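Local coordinates for cysteine synthase (Helicobacter pylori, PDB 6AHI), which catalyses the pyridoxal phosphate-dependent formation of L-cysteine from O-acetyl-L-serine and sulfide, and also has cystathionine beta-synthase activity, at residues D246-S251 with A275-Q280; V204-S209 with G217-E222; R254-A257 with G261-V264; T173-G178 with G183-T188; Y33-H38 with V165-T170. All coordinates share one frame; numbering follows the deposited sequence.

Contact 1: residues D246-S251 with A275-Q280; sequences DEEGFS and ALKEAQ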
# COMPACT_ATOMS: atom_id res chain seq x y z
N ASP A 246 9.80 -22.47 5.42
CA ASP A 246 9.02 -21.83 4.41
C ASP A 246 7.55 -22.24 4.57
O ASP A 246 6.68 -21.39 4.45
CB ASP A 246 9.50 -22.19 3.00
CG ASP A 246 10.79 -21.49 2.61
OD1 ASP A 246 11.06 -20.42 3.20
OD2 ASP A 246 11.51 -22.02 1.72
N GLU A 247 7.29 -23.53 4.83
CA GLU A 247 5.91 -23.99 4.99
C GLU A 247 5.20 -23.19 6.09
O GLU A 247 4.09 -22.74 5.92
CB GLU A 247 5.84 -25.48 5.31
CG GLU A 247 4.54 -26.12 4.87
CD GLU A 247 4.36 -26.38 3.37
OE1 GLU A 247 5.27 -26.08 2.56
OE2 GLU A 247 3.30 -26.92 3.01
N GLU A 248 5.86 -23.02 7.23
CA GLU A 248 5.24 -22.35 8.37
C GLU A 248 5.10 -20.84 8.11
O GLU A 248 4.08 -20.25 8.42
CB GLU A 248 6.03 -22.65 9.64
CG GLU A 248 5.18 -22.53 10.90
CD GLU A 248 5.84 -23.00 12.18
OE1 GLU A 248 7.09 -22.86 12.30
OE2 GLU A 248 5.11 -23.48 13.09
N GLY A 249 6.13 -20.23 7.54
CA GLY A 249 6.14 -18.79 7.26
C GLY A 249 5.08 -18.40 6.25
O GLY A 249 4.37 -17.42 6.43
N PHE A 250 4.94 -19.17 5.17
CA PHE A 250 3.94 -18.89 4.16
C PHE A 250 2.54 -19.19 4.73
O PHE A 250 1.59 -18.49 4.41
CB PHE A 250 4.26 -19.62 2.84
CG PHE A 250 5.22 -18.86 1.96
CD1 PHE A 250 4.77 -17.84 1.13
CD2 PHE A 250 6.59 -19.10 2.03
CE1 PHE A 250 5.65 -17.11 0.34
CE2 PHE A 250 7.47 -18.38 1.23
CZ PHE A 250 7.01 -17.39 0.37
N SER A 251 2.41 -20.22 5.57
CA SER A 251 1.14 -20.56 6.17
C SER A 251 0.62 -19.37 6.99
O SER A 251 -0.54 -19.01 6.90
CB SER A 251 1.23 -21.80 7.03
OG SER A 251 0.02 -22.00 7.73
N ALA A 275 6.98 -14.73 16.75
CA ALA A 275 6.41 -13.98 17.86
C ALA A 275 5.40 -14.85 18.59
O ALA A 275 5.30 -14.75 19.80
CB ALA A 275 5.80 -12.71 17.36
N LEU A 276 4.64 -15.68 17.87
CA LEU A 276 3.66 -16.58 18.46
C LEU A 276 4.36 -17.62 19.34
O LEU A 276 3.92 -17.90 20.45
CB LEU A 276 2.88 -17.23 17.32
CG LEU A 276 1.47 -17.70 17.58
CD1 LEU A 276 0.65 -16.54 18.16
CD2 LEU A 276 0.85 -18.22 16.29
N LYS A 277 5.47 -18.18 18.85
CA LYS A 277 6.29 -19.12 19.62
C LYS A 277 6.86 -18.47 20.88
O LYS A 277 6.81 -19.07 21.98
CB LYS A 277 7.39 -19.72 18.74
CG LYS A 277 6.84 -20.69 17.69
CD LYS A 277 7.92 -21.29 16.83
CE LYS A 277 7.32 -21.96 15.63
NZ LYS A 277 8.37 -22.59 14.81
N GLU A 278 7.33 -17.23 20.75
CA GLU A 278 7.84 -16.51 21.88
C GLU A 278 6.69 -16.24 22.89
O GLU A 278 6.88 -16.48 24.10
CB GLU A 278 8.60 -15.27 21.42
CG GLU A 278 9.04 -14.33 22.54
CD GLU A 278 10.23 -14.75 23.40
OE1 GLU A 278 10.63 -15.93 23.34
OE2 GLU A 278 10.73 -13.90 24.18
N ALA A 279 5.54 -15.74 22.44
CA ALA A 279 4.42 -15.46 23.38
C ALA A 279 4.03 -16.74 24.13
O ALA A 279 3.76 -16.70 25.33
CB ALA A 279 3.22 -14.89 22.67
N GLN A 280 4.07 -17.88 23.42
CA GLN A 280 3.61 -19.14 23.98
C GLN A 280 4.57 -19.65 25.06
O GLN A 280 4.14 -20.45 25.88
CB GLN A 280 3.41 -20.18 22.88
CG GLN A 280 2.08 -19.98 22.15
CD GLN A 280 1.95 -20.84 20.92
OE1 GLN A 280 2.89 -21.51 20.51
NE2 GLN A 280 0.77 -20.84 20.33
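E248 and K277 form a salt bridge between two helices. Their side chains run at each other from opposite directions, and no other residues of 246-251 and 275-280 touch. K277 NZ donates to E248 OE1 at 2.8 Å. The ammonium comes to OE1 on its syn side, the side that faces the other carboxylate oxygen, and lies 21° out of the carboxylate plane. The second oxygen is less involved: E248 OE2 is 3.8 Å from K277 NZ. The last methylene of the lysine lies beside the carboxylate too, with K277 CE 3.5 Å from E248 OE1.

Both chains are stretched to span the gap. E248 has CG roughly opposite its backbone N (chi1 -155°) and is extended beyond that. In K277, CG stands opposite the carbonyl carbon, and all later torsions are near 180°. The full length of the lysine is therefore used to reach the glutamate. Only 74 Å² is buried in all, so this is a charged link at the surface and not a packed helix interface.

E248 sits in the first turn of helix 246-260, and K277 near the end of helix 266-281. The lysine side chain also touches E242 and I244 of strand 240-244. On helix 266-281, A275 packs on strands 31-36 and 287-292.

Contact 2: residues V204-S209 with G217-E222; sequences VEPEGS and GPHEIE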
# COMPACT_ATOMS: atom_id res chain seq x y z
N VAL A 204 14.90 -13.49 13.86
CA VAL A 204 14.13 -14.48 13.13
C VAL A 204 14.79 -14.69 11.76
O VAL A 204 15.13 -13.73 11.12
CB VAL A 204 12.67 -14.04 12.99
CG1 VAL A 204 11.83 -15.07 12.26
CG2 VAL A 204 12.08 -13.69 14.34
N GLU A 205 14.95 -15.96 11.38
CA GLU A 205 15.58 -16.35 10.13
C GLU A 205 14.76 -17.49 9.54
O GLU A 205 14.12 -18.24 10.26
CB GLU A 205 17.02 -16.81 10.36
CG GLU A 205 17.11 -18.01 11.30
CD GLU A 205 18.43 -18.78 11.35
OE1 GLU A 205 19.39 -18.32 10.70
OE2 GLU A 205 18.49 -19.82 12.06
N PRO A 206 14.77 -17.64 8.20
CA PRO A 206 14.17 -18.81 7.56
C PRO A 206 15.12 -20.01 7.60
O PRO A 206 16.31 -19.84 7.79
CB PRO A 206 13.99 -18.32 6.11
CG PRO A 206 15.20 -17.44 5.90
CD PRO A 206 15.39 -16.72 7.23
N GLU A 207 14.56 -21.21 7.42
CA GLU A 207 15.35 -22.43 7.18
C GLU A 207 16.33 -22.13 6.05
O GLU A 207 15.98 -21.42 5.10
CB GLU A 207 14.45 -23.63 6.84
CG GLU A 207 13.63 -23.42 5.57
CD GLU A 207 12.87 -24.64 5.08
OE1 GLU A 207 13.39 -25.77 5.28
OE2 GLU A 207 11.78 -24.47 4.47
N GLY A 208 17.56 -22.64 6.21
CA GLY A 208 18.63 -22.43 5.26
C GLY A 208 19.46 -21.19 5.56
O GLY A 208 20.40 -20.88 4.82
N SER A 209 19.12 -20.48 6.65
CA SER A 209 19.97 -19.44 7.24
C SER A 209 20.81 -20.09 8.35
O SER A 209 20.44 -21.15 8.84
CB SER A 209 19.06 -18.32 7.74
OG SER A 209 19.79 -17.18 8.16
N GLY A 217 21.41 -22.77 2.75
CA GLY A 217 20.60 -23.29 1.66
C GLY A 217 19.50 -22.31 1.28
O GLY A 217 19.20 -21.38 2.03
N PRO A 218 18.90 -22.43 0.08
CA PRO A 218 17.88 -21.49 -0.36
C PRO A 218 16.56 -21.64 0.42
O PRO A 218 16.31 -22.62 1.11
CB PRO A 218 17.72 -21.81 -1.86
CG PRO A 218 18.18 -23.24 -2.00
CD PRO A 218 19.23 -23.45 -0.93
N HIS A 219 15.74 -20.61 0.33
CA HIS A 219 14.49 -20.50 1.07
C HIS A 219 13.56 -19.60 0.26
O HIS A 219 14.02 -18.64 -0.32
CB HIS A 219 14.76 -19.94 2.49
CG HIS A 219 15.59 -18.70 2.52
ND1 HIS A 219 15.05 -17.44 2.31
CD2 HIS A 219 16.92 -18.51 2.71
CE1 HIS A 219 16.02 -16.54 2.35
NE2 HIS A 219 17.17 -17.17 2.60
N GLU A 220 12.27 -19.94 0.21
CA GLU A 220 11.29 -19.10 -0.51
C GLU A 220 10.97 -17.82 0.29
O GLU A 220 10.62 -16.81 -0.32
CB GLU A 220 9.99 -19.83 -0.83
CG GLU A 220 9.17 -19.09 -1.90
CD GLU A 220 7.86 -19.69 -2.41
OE1 GLU A 220 7.00 -20.08 -1.58
OE2 GLU A 220 7.69 -19.73 -3.65
N ILE A 221 11.05 -17.85 1.63
CA ILE A 221 10.80 -16.60 2.39
C ILE A 221 11.76 -15.53 1.85
O ILE A 221 12.94 -15.81 1.69
CB ILE A 221 10.95 -16.78 3.92
CG1 ILE A 221 9.85 -17.69 4.48
CG2 ILE A 221 10.97 -15.43 4.64
CD1 ILE A 221 10.14 -18.28 5.84
N GLU A 222 11.24 -14.33 1.61
CA GLU A 222 11.98 -13.24 1.00
C GLU A 222 12.23 -12.10 1.98
O GLU A 222 11.29 -11.58 2.61
CB GLU A 222 11.17 -12.69 -0.18
CG GLU A 222 10.92 -13.72 -1.27
CD GLU A 222 11.03 -13.22 -2.69
OE1 GLU A 222 11.61 -12.14 -2.91
OE2 GLU A 222 10.51 -13.92 -3.58
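G217 and G208 join the two segments through their backbones. G217 N donates to G208 O at 3.0 Å, in the carbonyl plane and on a lone pair. The N-H...O angle of 142° makes the bond rather bent. G217 O lies near G208 CA at 3.4 Å, a CA-H...O contact. The two backbones come close here, with G208 CA and G217 CA 4.2 Å apart.

Further along, the ring of H219 lies flat against P206. P206 CG stands over the centre of the ring, 3.5 Å from the centroid and 7° off the normal, a CH-pi contact. The first torsion of H219 (chi1 50°) sets CG between the backbone N and the carbonyl carbon. From there one ring face meets P206 while ND1 reaches back to its own segment: H219 ND1 donates to I221 O at 2.7 Å, almost in the ring plane. E207 O is buried next to H219 CB and has no hydrogen-bond partner.

I221 completes the contact on the apolar side, with CD1 3.9 Å from P206 CB. Its side chain also packs on F250 and on S266 and A270.

P206 to S209 form a type II beta turn at the end of strand 200-206, with G208 at its positive-phi position. The returning loop brings I221 close to S267, which probably binds pyridoxal phosphate.

Contact 3: residues R254-A257 with G261-V264; sequences RKLA and GLLV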
# COMPACT_ATOMS: atom_id res chain seq x y z
N ARG A 254 -0.51 -16.42 4.89
CA ARG A 254 -1.88 -16.63 4.40
C ARG A 254 -2.91 -16.38 5.52
O ARG A 254 -3.92 -15.77 5.30
CB ARG A 254 -2.05 -18.02 3.79
CG ARG A 254 -1.18 -18.28 2.57
CD ARG A 254 -1.55 -19.58 1.87
NE ARG A 254 -1.53 -20.74 2.77
CZ ARG A 254 -0.48 -21.56 2.95
NH1 ARG A 254 0.65 -21.36 2.28
NH2 ARG A 254 -0.56 -22.54 3.83
N LYS A 255 -2.62 -16.83 6.75
CA LYS A 255 -3.52 -16.64 7.88
C LYS A 255 -3.69 -15.15 8.20
O LYS A 255 -4.79 -14.70 8.51
CB LYS A 255 -3.01 -17.34 9.14
CG LYS A 255 -3.01 -18.86 9.10
CD LYS A 255 -2.51 -19.38 10.43
CE LYS A 255 -2.24 -20.85 10.44
NZ LYS A 255 -3.46 -21.59 10.10
N LEU A 256 -2.61 -14.36 8.13
CA LEU A 256 -2.70 -12.93 8.43
C LEU A 256 -3.67 -12.24 7.47
O LEU A 256 -4.43 -11.42 7.88
CB LEU A 256 -1.31 -12.30 8.41
CG LEU A 256 -0.45 -12.63 9.63
CD1 LEU A 256 0.98 -12.23 9.40
CD2 LEU A 256 -0.97 -11.95 10.89
N ALA A 257 -3.69 -12.64 6.20
CA ALA A 257 -4.62 -12.11 5.22
C ALA A 257 -6.05 -12.59 5.49
O ALA A 257 -6.97 -11.77 5.59
CB ALA A 257 -4.17 -12.53 3.81
N GLY A 261 -6.99 -9.63 7.63
CA GLY A 261 -6.98 -8.64 6.53
C GLY A 261 -5.65 -7.92 6.36
O GLY A 261 -5.61 -6.87 5.73
N LEU A 262 -4.57 -8.51 6.87
CA LEU A 262 -3.24 -7.97 6.71
C LEU A 262 -2.60 -8.58 5.46
O LEU A 262 -2.46 -9.81 5.37
CB LEU A 262 -2.42 -8.26 7.97
CG LEU A 262 -2.71 -7.35 9.16
CD1 LEU A 262 -2.32 -8.02 10.47
CD2 LEU A 262 -2.02 -6.00 9.02
N LEU A 263 -2.23 -7.73 4.51
CA LEU A 263 -1.63 -8.16 3.26
C LEU A 263 -0.13 -7.89 3.28
O LEU A 263 0.37 -6.89 2.74
CB LEU A 263 -2.32 -7.41 2.11
CG LEU A 263 -3.83 -7.66 2.02
CD1 LEU A 263 -4.44 -6.70 1.02
CD2 LEU A 263 -4.10 -9.11 1.61
N VAL A 264 0.59 -8.79 3.95
CA VAL A 264 1.99 -8.60 4.27
C VAL A 264 2.83 -9.68 3.60
O VAL A 264 2.33 -10.73 3.23
CB VAL A 264 2.22 -8.58 5.78
CG1 VAL A 264 1.63 -7.32 6.41
CG2 VAL A 264 1.69 -9.84 6.45
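L256 and A257 meet G261 and L262 where helix 246-260 ends. This is a helix C-terminus closed by a glycine of positive phi: G261, just after the helix, is where the chain leaves helical geometry.

Two hydrogen bonds close the helix end. L262 N donates to L256 O at 3.1 Å, with an N-H...O angle of 158°. G261 N donates to A257 O at 3.0 Å, and this bond is more bent, at 136°. Both donors stand well above the carbonyl planes and not on a lone pair. The carbonyls of L256 and A257 are thus bonded to the departing chain. G261 CA also makes a CA-H...O contact with A257 O.

The apolar contacts bring the loop back against the helix. L256 branches to two partners: its CD2 meets L262 CD1, and its CD1 meets V264. These side chains pass each other at a slant. All three also touch F292 of strand 287-292, while L256 and L262 lie on F19 as well. L263 starts away from the helix, yet its CD2 returns to A257.

The loop also reaches the dimer interface, where L262 packs on M7 and L263 on I107 of the second subunit. V264 CG2 occupies the position between its own backbone N and carbonyl carbon, and from there approaches L256 CD1 to 3.9 Å.

Contact 4: residues T173-G178 with G183-T188; sequences TSFVAG and GTFAGT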
# COMPACT_ATOMS: atom_id res chain seq x y z
N THR A 173 7.95 -7.29 26.94
CA THR A 173 8.62 -8.43 27.48
C THR A 173 9.71 -8.90 26.49
O THR A 173 10.79 -9.34 26.89
CB THR A 173 7.63 -9.58 27.73
OG1 THR A 173 6.47 -9.07 28.40
CG2 THR A 173 8.26 -10.70 28.52
N SER A 174 9.39 -8.82 25.20
CA SER A 174 10.22 -9.36 24.16
C SER A 174 10.07 -8.55 22.87
O SER A 174 9.00 -8.01 22.55
CB SER A 174 9.87 -10.83 23.96
OG SER A 174 10.74 -11.40 22.97
N PHE A 175 11.16 -8.53 22.09
CA PHE A 175 11.25 -7.98 20.76
C PHE A 175 11.73 -9.09 19.82
O PHE A 175 12.78 -9.67 20.01
CB PHE A 175 12.19 -6.78 20.71
CG PHE A 175 12.45 -6.21 19.34
CD1 PHE A 175 11.39 -5.92 18.49
CD2 PHE A 175 13.75 -5.98 18.89
CE1 PHE A 175 11.62 -5.39 17.23
CE2 PHE A 175 13.96 -5.45 17.63
CZ PHE A 175 12.91 -5.15 16.80
N VAL A 176 10.91 -9.37 18.82
CA VAL A 176 11.10 -10.43 17.88
C VAL A 176 11.09 -9.81 16.49
O VAL A 176 10.08 -9.21 16.12
CB VAL A 176 9.95 -11.45 18.00
CG1 VAL A 176 10.08 -12.56 16.97
CG2 VAL A 176 9.84 -12.01 19.42
N ALA A 177 12.18 -9.98 15.71
CA ALA A 177 12.23 -9.35 14.39
C ALA A 177 13.10 -10.17 13.44
O ALA A 177 14.10 -10.77 13.87
CB ALA A 177 12.76 -7.94 14.51
N GLY A 178 12.68 -10.20 12.18
CA GLY A 178 13.43 -10.82 11.09
C GLY A 178 14.76 -10.11 10.85
O GLY A 178 14.88 -8.89 11.02
N GLY A 183 20.05 -4.77 10.35
CA GLY A 183 19.94 -3.37 10.79
C GLY A 183 18.67 -3.09 11.60
O GLY A 183 18.73 -2.48 12.66
N THR A 184 17.51 -3.51 11.08
CA THR A 184 16.22 -3.26 11.77
C THR A 184 16.28 -3.80 13.20
O THR A 184 15.98 -3.08 14.17
CB THR A 184 15.03 -3.88 11.05
OG1 THR A 184 14.93 -3.34 9.73
CG2 THR A 184 13.71 -3.61 11.74
N PHE A 185 16.68 -5.08 13.30
CA PHE A 185 16.74 -5.79 14.56
C PHE A 185 17.73 -5.11 15.51
O PHE A 185 17.38 -4.78 16.64
CB PHE A 185 17.11 -7.26 14.33
CG PHE A 185 17.28 -8.06 15.59
CD1 PHE A 185 16.21 -8.27 16.43
CD2 PHE A 185 18.51 -8.60 15.94
CE1 PHE A 185 16.36 -9.00 17.60
CE2 PHE A 185 18.66 -9.34 17.10
CZ PHE A 185 17.57 -9.56 17.91
N ALA A 186 18.95 -4.87 15.03
CA ALA A 186 20.01 -4.36 15.88
C ALA A 186 19.73 -2.93 16.36
O ALA A 186 20.03 -2.59 17.50
CB ALA A 186 21.34 -4.41 15.16
N GLY A 187 19.26 -2.07 15.46
CA GLY A 187 19.00 -0.67 15.77
C GLY A 187 17.87 -0.50 16.80
O GLY A 187 17.99 0.25 17.79
N THR A 188 16.79 -1.22 16.55
CA THR A 188 15.61 -1.20 17.36
C THR A 188 15.94 -1.83 18.72
O THR A 188 15.57 -1.27 19.75
CB THR A 188 14.43 -1.89 16.68
OG1 THR A 188 14.25 -1.33 15.39
CG2 THR A 188 13.13 -1.73 17.45
O HOH W 1 16.84 -7.11 11.09
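The rings of F175 and F185 lie nearly parallel, with 18° between their planes, but are slid apart so that they barely overlap. Their centroids are 5.8 Å apart. The closest atoms are F175 CE2 and F185 CD1, at 3.8 Å. At the edge of the F175 ring, near its plane, lies F185 O, 3.6 Å from CE2. T188 CG2 comes in obliquely to F175 CZ at 3.5 Å, and the two side chains cross at about a right angle. A177 CB approaches the F185 ring obliquely at CD1.

F175 extends from the strand with CG opposite its backbone N (chi1 175°), which carries its ring tip up to the helix. T188 places its methyl toward F175 while its hydroxyl turns back to the helix. T188 OG1 donates to T184 O at 2.7 Å. T188 N binds the same carbonyl from the other face, so T184 O takes two bonds.

No direct hydrogen bond joins strand and helix. A water does so instead: it donates to G178 O at 2.6 Å and accepts from F185 N.

Strand 174-178 and helix 183-195 begin a beta-alpha-beta unit that ends in strand 200-206. The turn between them is glycine-rich, and T184 OG1 bonds the cofactor phosphate of the modified lysine 46. F185 also touches L201 of strand 200-206, and F175 packs on L289 and I291 of strand 287-292.

Contact 5: residues Y33-H38 with V165-T170; sequences YAKLEH and VQELGT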
# COMPACT_ATOMS: atom_id res chain seq x y z
N TYR A 33 2.13 -7.27 19.57
CA TYR A 33 2.02 -6.02 18.85
C TYR A 33 2.91 -6.08 17.61
O TYR A 33 4.09 -6.22 17.74
CB TYR A 33 2.47 -4.87 19.73
CG TYR A 33 1.63 -4.72 20.95
CD1 TYR A 33 0.45 -4.02 20.91
CD2 TYR A 33 2.00 -5.30 22.15
CE1 TYR A 33 -0.32 -3.83 22.04
CE2 TYR A 33 1.21 -5.16 23.29
CZ TYR A 33 0.06 -4.40 23.24
OH TYR A 33 -0.72 -4.24 24.37
N ALA A 34 2.32 -5.86 16.45
CA ALA A 34 3.04 -5.81 15.22
C ALA A 34 3.01 -4.39 14.70
O ALA A 34 1.95 -3.82 14.39
CB ALA A 34 2.46 -6.74 14.19
N LYS A 35 4.22 -3.83 14.58
CA LYS A 35 4.39 -2.56 13.95
C LYS A 35 4.24 -2.74 12.43
O LYS A 35 4.96 -3.53 11.84
CB LYS A 35 5.73 -2.01 14.40
CG LYS A 35 6.02 -0.62 13.91
CD LYS A 35 5.21 0.42 14.56
CE LYS A 35 5.89 1.76 14.47
NZ LYS A 35 4.92 2.85 14.63
N LEU A 36 3.27 -2.03 11.84
CA LEU A 36 2.86 -2.22 10.46
C LEU A 36 3.65 -1.30 9.51
O LEU A 36 3.08 -0.36 8.92
CB LEU A 36 1.36 -1.96 10.34
CG LEU A 36 0.47 -2.82 11.24
CD1 LEU A 36 -0.99 -2.60 10.88
CD2 LEU A 36 0.87 -4.28 11.12
N GLU A 37 4.90 -1.68 9.26
CA GLU A 37 5.83 -0.91 8.46
C GLU A 37 5.54 -1.05 6.97
O GLU A 37 6.02 -0.27 6.19
CB GLU A 37 7.24 -1.35 8.79
CG GLU A 37 7.64 -0.85 10.16
CD GLU A 37 7.66 0.67 10.23
OE1 GLU A 37 8.39 1.30 9.40
OE2 GLU A 37 6.91 1.26 11.07
N HIS A 38 4.71 -2.02 6.61
CA HIS A 38 4.29 -2.20 5.23
C HIS A 38 3.39 -1.04 4.77
O HIS A 38 3.21 -0.89 3.54
CB HIS A 38 3.62 -3.57 5.04
CG HIS A 38 2.26 -3.71 5.64
ND1 HIS A 38 2.03 -3.62 7.01
CD2 HIS A 38 1.07 -3.96 5.07
CE1 HIS A 38 0.75 -3.81 7.23
NE2 HIS A 38 0.13 -4.04 6.06
N VAL A 165 8.16 3.11 21.38
CA VAL A 165 8.03 3.36 22.81
C VAL A 165 7.00 4.45 23.07
O VAL A 165 6.30 4.37 24.05
CB VAL A 165 9.38 3.67 23.48
CG1 VAL A 165 9.17 4.04 24.94
CG2 VAL A 165 10.32 2.50 23.36
N GLN A 166 6.89 5.45 22.19
CA GLN A 166 5.83 6.48 22.34
C GLN A 166 4.44 5.85 22.32
O GLN A 166 3.59 6.25 23.06
CB GLN A 166 5.87 7.53 21.24
CG GLN A 166 7.01 8.52 21.39
CD GLN A 166 6.97 9.59 20.33
OE1 GLN A 166 5.91 9.92 19.79
NE2 GLN A 166 8.13 10.15 20.03
N GLU A 167 4.21 4.87 21.43
CA GLU A 167 2.89 4.24 21.26
C GLU A 167 2.65 3.15 22.33
O GLU A 167 1.53 2.96 22.77
CB GLU A 167 2.75 3.49 19.92
CG GLU A 167 2.83 4.31 18.65
CD GLU A 167 2.90 3.46 17.38
OE1 GLU A 167 3.98 2.83 17.18
OE2 GLU A 167 1.86 3.39 16.60
N LEU A 168 3.67 2.35 22.66
CA LEU A 168 3.42 1.16 23.48
C LEU A 168 3.95 1.29 24.91
O LEU A 168 3.60 0.46 25.73
CB LEU A 168 4.06 -0.06 22.83
CG LEU A 168 3.57 -0.40 21.43
CD1 LEU A 168 4.26 -1.66 20.94
CD2 LEU A 168 2.04 -0.53 21.40
N GLY A 169 4.78 2.29 25.19
CA GLY A 169 5.42 2.42 26.50
C GLY A 169 6.53 1.38 26.71
O GLY A 169 7.07 0.77 25.74
N THR A 170 6.85 1.12 27.98
CA THR A 170 7.96 0.30 28.35
C THR A 170 7.51 -1.08 28.83
O THR A 170 8.35 -1.86 29.18
CB THR A 170 8.82 1.00 29.42
OG1 THR A 170 8.05 1.17 30.60
CG2 THR A 170 9.37 2.33 28.95
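K35 NZ is gripped by several acceptors, and E167 supplies one of them across this strand-helix contact. The end of helix 160-168 packs here against strand 31-36 of the mixed sheet, through the side chains of Y33 and K35. The bond from K35 NZ to E167 OE1 is 2.7 Å long and part of a salt bridge. The ammonium comes from above the carboxylate plane, 39° out of it. E163 OE2, one helical turn earlier, makes a second salt bridge to K35, and T14 O accepts a hydrogen bond. Two carboxylates and a carbonyl thus hold this buried lysine, and would probably stabilise its charge.

K35 gets there by a bend at chi2 (71°), and its chain crosses E167 at about a right angle.

The second part of the contact is apolar. L168 straddles the base and one side of Y33: its CD1 is 3.9 Å from Y33 CB, and its CD2 lies over one ring face. Y33 OH bonds to Q287. E167 and L168 also pack on M2 and I3 of the second subunit. In the CH-pi contact, L168 CD2 stands 4.3 Å from the centroid of the Y33 ring, 27° off its normal.

How the contacts relate
Along the chain the order is contact 5, contact 4, contact 2, then contact 1 with contact 3 nested inside its loop. Contacts 2, 4 and 5 all use strands of the six-stranded mixed sheet. Contacts 4 and 2 use neighbouring strands, 174-178 and 200-206, joined where V204 N meets A177 O at 2.8 Å. Contacts 1 and 3 share helix 246-260. Contact 1 touches contact 2 through D246 and contact 4 through E278 and S174. Contact 3 packs on contact 5 around H38, and both reach the second subunit. Centres lie about 12 to 26 Å apart. The set thus runs from the cofactor-binding turn at contact 4 to the subunit interface at contacts 3 and 5, round one mixed sheet.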